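Local coordinates for protein beta-phosphoglucomutase (Clostridium difficile, PDB 4GIB) that probably interconverts beta-D-glucose 1-phosphate and beta-D-glucose 6-phosphate as a magnesium-dependent phosphomutase of the HAD-like superfamily, at residues A52-I57 against A98-N103; N146-L151 against D155-I160. All blocks are in the same frame, centred on the assembly; numbering follows the deposited sequence.

From the N terminus, the chain runs through the first strand of the Rossmann-like core, 28-31, and into the helical cap. There contact 1 joins the end of helix 41-53 to the middle of helix 91-109, closing a loop of 40 residues that includes helix 72-82. The chain then returns to the core through strand 134-137, and contact 2 follows at once: after helix 144-151 the chain turns back, and the residues leading into strand 159-160 pack against it, with only three residues between the segments. The two contacts come in series, neither nested nor crossed, and their centres lie about 27 Å apart. Contact 1 is a charged pairing at the cap surface, whereas contact 2 is apolar and buried beside the sheet.

Contact 1 of 2, residues A52-I57 against A98-N103; sequences AHKVGI and AEEKNN
The carboxylate of Glu100 is the flat group here, and the ammonium of Lys54 meets it at its OE1 end, with Lys54 NZ 3.9 Å from Glu100 OE2. The two side chains form a salt bridge, coming from opposite directions to link the C-terminal end of helix 41-53 to helix 91-109. The modelled separation of Lys54 NZ and Glu100 OE1, 2.4 Å, is very short, so its exact value and the precise geometry of the bridge are doubtful. Behind the ammonium, Lys54 CE lies 3.6 Å from Glu100 OE1. Both chains are extended beyond CG; in Glu100, CG is anti to the backbone N (chi1 176°), which sends the carboxylate out from its helix toward the lysine.

The lysine sits in a Schellman motif that ends helix 41-53. Ala52 O accepts the N-H of Ile57 at 3.1 Å (Ile57 N to Ala52 O) and also that of Val55. Gly56, with positive phi, donates its N-H to His53 O, the Gly56 N to His53 O distance being 3.2 Å. On the other helix, Glu100 OE2 is bridged to Arg96, and the side chain also rests on Leu51. The next residue, Lys101, is a predicted substrate-binding residue, hydrogen-bonded to His44 and in a cation-pi contact with Trp48, both on helix 41-53.

Glu100 is thus gripped by two cations, Lys54 at OE1 and Arg96 at OE2, which would be expected to favour the ionised carboxylate in this surface contact.

Contact 2 of 2, residues N146-L151 against D155-I160; sequences NVLNHL and DKFDFI
Leu148 projects from helix 144-151 onto Phe157 and Ile160, within the beta-alpha-beta unit formed by strand 134-137, this helix and edge strand 159-160 of the Rossmann-like core. Its CB points toward the returning chain, and CG, anti to the carbonyl carbon (chi1 -63°), carries the two methyls into the interface. CD1 continues the extended line of the side chain and does most of the touching: it lies over one face of the Phe157 ring, 4.2 Å from the centroid and 24° off the normal, in a CH-pi contact displaced toward the rim. The same methyl meets Ile160 CD1 tip to tip at 3.9 Å. The other branch, CD2, reaches Phe157 CE1 at 3.9 Å, so both methyls lie on the same face, along the CD1-CE1 side of the ring; the Leu148 and Phe157 side chains cross at about a right angle.

Ile37, Ile135 and Leu137 also pack on Phe157, while Leu33, a predicted substrate-binding residue, touches Leu148; the contact therefore lies in the apolar layer between helix and sheet. Within the helix, His150 ND1 also donates to Asn146 O at 2.8 Å, nearly straight at 169°, from the face of that carbonyl opposite to His150 N.

Contact 1 of 2, residues A52-I57 against A98-N103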
loop_
_atom_site.group_PDB
_atom_site.type_symbol
_atom_site.label_atom_id
_atom_site.label_comp_id
_atom_site.label_asym_id
_atom_site.label_seq_id
_atom_site.Cartn_x
_atom_site.Cartn_y
_atom_site.Cartn_z
ATOM N N ALA A 52 3.314 -11.929 18.237
ATOM C CA ALA A 52 4.024 -13.109 17.797
ATOM C C ALA A 52 4.831 -13.722 18.944
ATOM O O ALA A 52 4.824 -14.940 19.112
ATOM C CB ALA A 52 4.939 -12.784 16.611
ATOM N N HIS A 53 5.527 -12.891 19.734
ATOM C CA HIS A 53 6.284 -13.426 20.863
ATOM C C HIS A 53 5.402 -14.238 21.782
ATOM O O HIS A 53 5.871 -15.205 22.347
ATOM C CB HIS A 53 7.021 -12.355 21.693
ATOM C CG HIS A 53 8.224 -11.784 21.011
ATOM N ND1 HIS A 53 8.626 -10.478 21.178
ATOM C CD2 HIS A 53 9.090 -12.334 20.128
ATOM C CE1 HIS A 53 9.713 -10.258 20.455
ATOM N NE2 HIS A 53 10.011 -11.365 19.801
ATOM N N LYS A 54 4.134 -13.846 21.925
ATOM C CA LYS A 54 3.192 -14.576 22.798
ATOM C C LYS A 54 2.793 -15.958 22.300
ATOM O O LYS A 54 2.085 -16.677 23.018
ATOM C CB LYS A 54 1.921 -13.756 23.053
ATOM C CG LYS A 54 2.171 -12.501 23.877
ATOM C CD LYS A 54 0.892 -11.694 24.062
ATOM C CE LYS A 54 1.170 -10.416 24.849
ATOM N NZ LYS A 54 -0.070 -9.662 25.164
ATOM N N VAL A 55 3.201 -16.323 21.083
ATOM C CA VAL A 55 2.913 -17.654 20.551
ATOM C C VAL A 55 4.215 -18.339 20.095
ATOM O O VAL A 55 4.225 -19.160 19.183
ATOM C CB VAL A 55 1.825 -17.619 19.432
ATOM C CG1 VAL A 55 0.478 -17.221 20.030
ATOM C CG2 VAL A 55 2.227 -16.672 18.265
ATOM N N GLY A 56 5.309 -17.991 20.771
ATOM C CA GLY A 56 6.612 -18.590 20.529
ATOM C C GLY A 56 7.236 -18.304 19.181
ATOM O O GLY A 56 8.142 -19.011 18.757
ATOM N N ILE A 57 6.768 -17.254 18.517
ATOM C CA ILE A 57 7.266 -16.897 17.210
ATOM C C ILE A 57 7.911 -15.519 17.299
ATOM O O ILE A 57 7.308 -14.574 17.800
ATOM C CB ILE A 57 6.106 -16.866 16.183
ATOM C CG1 ILE A 57 5.410 -18.228 16.119
ATOM C CG2 ILE A 57 6.621 -16.496 14.816
ATOM C CD1 ILE A 57 4.157 -18.266 15.219
ATOM N N ALA A 98 -5.881 -10.647 16.739
ATOM C CA ALA A 98 -5.847 -9.553 15.779
ATOM C C ALA A 98 -6.270 -8.234 16.430
ATOM O O ALA A 98 -5.707 -7.191 16.134
ATOM C CB ALA A 98 -6.760 -9.868 14.582
ATOM N N GLU A 99 -7.278 -8.300 17.294
ATOM C CA GLU A 99 -7.797 -7.125 17.977
ATOM C C GLU A 99 -6.743 -6.482 18.863
ATOM O O GLU A 99 -6.558 -5.265 18.822
ATOM C CB GLU A 99 -9.014 -7.500 18.825
ATOM C CG GLU A 99 -9.609 -6.332 19.629
ATOM C CD GLU A 99 -11.000 -6.639 20.192
ATOM O OE1 GLU A 99 -11.724 -7.465 19.595
ATOM O OE2 GLU A 99 -11.378 -6.039 21.219
ATOM N N GLU A 100 -6.067 -7.307 19.660
ATOM C CA GLU A 100 -5.044 -6.841 20.571
ATOM C C GLU A 100 -3.930 -6.169 19.785
ATOM O O GLU A 100 -3.430 -5.121 20.173
ATOM C CB GLU A 100 -4.504 -8.007 21.422
ATOM C CG GLU A 100 -3.349 -7.618 22.335
ATOM C CD GLU A 100 -2.781 -8.779 23.150
ATOM O OE1 GLU A 100 -1.668 -8.596 23.698
ATOM O OE2 GLU A 100 -3.428 -9.859 23.243
ATOM N N LYS A 101 -3.558 -6.769 18.666
ATOM C CA LYS A 101 -2.546 -6.209 17.812
ATOM C C LYS A 101 -3.029 -4.893 17.212
ATOM O O LYS A 101 -2.284 -3.912 17.191
ATOM C CB LYS A 101 -2.179 -7.205 16.706
ATOM C CG LYS A 101 -1.155 -6.693 15.678
ATOM C CD LYS A 101 -1.773 -5.890 14.524
ATOM C CE LYS A 101 -0.672 -5.284 13.656
ATOM N NZ LYS A 101 -1.166 -4.581 12.463
ATOM N N ASN A 102 -4.264 -4.874 16.718
ATOM C CA ASN A 102 -4.808 -3.653 16.115
ATOM C C ASN A 102 -4.775 -2.492 17.126
ATOM O O ASN A 102 -4.257 -1.417 16.820
ATOM C CB ASN A 102 -6.227 -3.881 15.594
ATOM C CG ASN A 102 -6.745 -2.724 14.721
ATOM O OD1 ASN A 102 -6.001 -2.110 13.966
ATOM N ND2 ASN A 102 -8.046 -2.491 14.776
ATOM N N ASN A 103 -5.314 -2.713 18.325
ATOM C CA ASN A 103 -5.295 -1.687 19.367
ATOM C C ASN A 103 -3.890 -1.138 19.588
ATOM O O ASN A 103 -3.693 0.061 19.724
ATOM C CB ASN A 103 -5.833 -2.235 20.690
ATOM C CG ASN A 103 -7.319 -2.574 20.633
ATOM O OD1 ASN A 103 -8.052 -2.079 19.773
ATOM N ND2 ASN A 103 -7.772 -3.412 21.571
#

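Contact 2 of 2, residues N146-L151 against D155-I160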
loop_
_atom_site.group_PDB
_atom_site.type_symbol
_atom_site.label_atom_id
_atom_site.label_comp_id
_atom_site.label_asym_id
_atom_site.label_seq_id
_atom_site.Cartn_x
_atom_site.Cartn_y
_atom_site.Cartn_z
ATOM N N ASN A 146 -7.771 6.494 8.956
ATOM C CA ASN A 146 -7.204 7.070 10.174
ATOM C C ASN A 146 -5.820 7.689 9.889
ATOM O O ASN A 146 -5.520 8.798 10.321
ATOM C CB ASN A 146 -7.111 5.994 11.279
ATOM C CG ASN A 146 -6.747 6.578 12.659
ATOM O OD1 ASN A 146 -7.001 7.750 12.936
ATOM N ND2 ASN A 146 -6.171 5.747 13.527
ATOM N N VAL A 147 -4.989 6.988 9.127
ATOM C CA VAL A 147 -3.647 7.487 8.834
ATOM C C VAL A 147 -3.660 8.757 7.967
ATOM O O VAL A 147 -2.952 9.718 8.271
ATOM C CB VAL A 147 -2.780 6.416 8.167
ATOM C CG1 VAL A 147 -1.407 6.998 7.801
ATOM C CG2 VAL A 147 -2.636 5.210 9.079
ATOM N N LEU A 148 -4.448 8.762 6.894
ATOM C CA LEU A 148 -4.556 9.958 6.039
ATOM C C LEU A 148 -5.056 11.183 6.802
ATOM O O LEU A 148 -4.645 12.311 6.499
ATOM C CB LEU A 148 -5.483 9.725 4.849
ATOM C CG LEU A 148 -5.061 8.665 3.845
ATOM C CD1 LEU A 148 -6.093 8.594 2.741
ATOM C CD2 LEU A 148 -3.680 8.947 3.305
ATOM N N ASN A 149 -5.959 10.979 7.758
ATOM C CA ASN A 149 -6.470 12.102 8.553
ATOM C C ASN A 149 -5.388 12.691 9.474
ATOM O O ASN A 149 -5.325 13.895 9.649
ATOM C CB ASN A 149 -7.752 11.730 9.301
ATOM C CG ASN A 149 -8.997 11.785 8.383
ATOM O OD1 ASN A 149 -9.560 10.755 8.026
ATOM N ND2 ASN A 149 -9.389 12.998 7.970
ATOM N N HIS A 150 -4.542 11.832 10.035
ATOM C CA HIS A 150 -3.381 12.268 10.844
ATOM C C HIS A 150 -2.322 13.001 10.001
ATOM O O HIS A 150 -1.664 13.933 10.479
ATOM C CB HIS A 150 -2.737 11.066 11.519
ATOM C CG HIS A 150 -3.449 10.626 12.750
ATOM N ND1 HIS A 150 -4.483 9.717 12.729
ATOM C CD2 HIS A 150 -3.296 10.998 14.043
ATOM C CE1 HIS A 150 -4.907 9.515 13.967
ATOM N NE2 HIS A 150 -4.213 10.290 14.779
ATOM N N LEU A 151 -2.145 12.546 8.757
ATOM C CA LEU A 151 -1.241 13.197 7.831
ATOM C C LEU A 151 -1.854 14.532 7.410
ATOM O O LEU A 151 -1.137 15.474 7.078
ATOM C CB LEU A 151 -1.032 12.346 6.597
ATOM C CG LEU A 151 -0.330 11.009 6.766
ATOM C CD1 LEU A 151 -0.494 10.199 5.491
ATOM C CD2 LEU A 151 1.142 11.220 7.143
ATOM N N ASP A 155 -8.514 14.732 2.277
ATOM C CA ASP A 155 -9.281 15.527 1.324
ATOM C C ASP A 155 -8.711 15.478 -0.098
ATOM O O ASP A 155 -9.415 15.770 -1.059
ATOM C CB ASP A 155 -9.342 16.986 1.794
ATOM C CG ASP A 155 -7.960 17.606 1.974
ATOM O OD1 ASP A 155 -7.080 16.958 2.582
ATOM O OD2 ASP A 155 -7.762 18.759 1.525
ATOM N N LYS A 156 -7.437 15.125 -0.226
ATOM C CA LYS A 156 -6.799 15.031 -1.535
ATOM C C LYS A 156 -7.222 13.769 -2.310
ATOM O O LYS A 156 -7.048 13.706 -3.522
ATOM C CB LYS A 156 -5.273 15.031 -1.382
ATOM C CG LYS A 156 -4.673 16.305 -0.769
ATOM C CD LYS A 156 -4.918 17.520 -1.651
ATOM C CE LYS A 156 -4.312 18.791 -1.060
ATOM N NZ LYS A 156 -4.898 19.140 0.269
ATOM N N PHE A 157 -7.761 12.774 -1.606
ATOM C CA PHE A 157 -8.156 11.490 -2.218
ATOM C C PHE A 157 -9.621 11.417 -2.648
ATOM O O PHE A 157 -10.532 11.656 -1.864
ATOM C CB PHE A 157 -7.772 10.320 -1.287
ATOM C CG PHE A 157 -6.277 10.177 -1.108
ATOM C CD1 PHE A 157 -5.591 10.996 -0.223
ATOM C CD2 PHE A 157 -5.551 9.282 -1.871
ATOM C CE1 PHE A 157 -4.209 10.898 -0.083
ATOM C CE2 PHE A 157 -4.175 9.177 -1.731
ATOM C CZ PHE A 157 -3.505 9.990 -0.837
ATOM N N ASP A 158 -9.820 11.096 -3.920
ATOM C CA ASP A 158 -11.158 11.022 -4.517
ATOM C C ASP A 158 -11.850 9.736 -4.149
ATOM O O ASP A 158 -13.067 9.709 -4.026
ATOM C CB ASP A 158 -11.051 11.158 -6.037
ATOM C CG ASP A 158 -10.557 12.531 -6.450
ATOM O OD1 ASP A 158 -11.220 13.509 -6.064
ATOM O OD2 ASP A 158 -9.523 12.637 -7.149
ATOM N N PHE A 159 -11.063 8.676 -3.967
ATOM C CA PHE A 159 -11.585 7.381 -3.572
ATOM C C PHE A 159 -10.554 6.601 -2.759
ATOM O O PHE A 159 -9.369 6.610 -3.061
ATOM C CB PHE A 159 -12.001 6.561 -4.802
ATOM C CG PHE A 159 -12.672 5.261 -4.461
ATOM C CD1 PHE A 159 -14.044 5.206 -4.258
ATOM C CD2 PHE A 159 -11.937 4.092 -4.325
ATOM C CE1 PHE A 159 -14.676 3.999 -3.928
ATOM C CE2 PHE A 159 -12.567 2.879 -4.001
ATOM C CZ PHE A 159 -13.943 2.842 -3.808
ATOM N N ILE A 160 -11.036 5.945 -1.715
ATOM C CA ILE A 160 -10.221 5.122 -0.854
ATOM C C ILE A 160 -10.817 3.720 -0.867
ATOM O O ILE A 160 -11.935 3.519 -0.405
ATOM C CB ILE A 160 -10.193 5.672 0.568
ATOM C CG1 ILE A 160 -9.687 7.126 0.541
ATOM C CG2 ILE A 160 -9.305 4.785 1.465
ATOM C CD1 ILE A 160 -9.780 7.831 1.860
#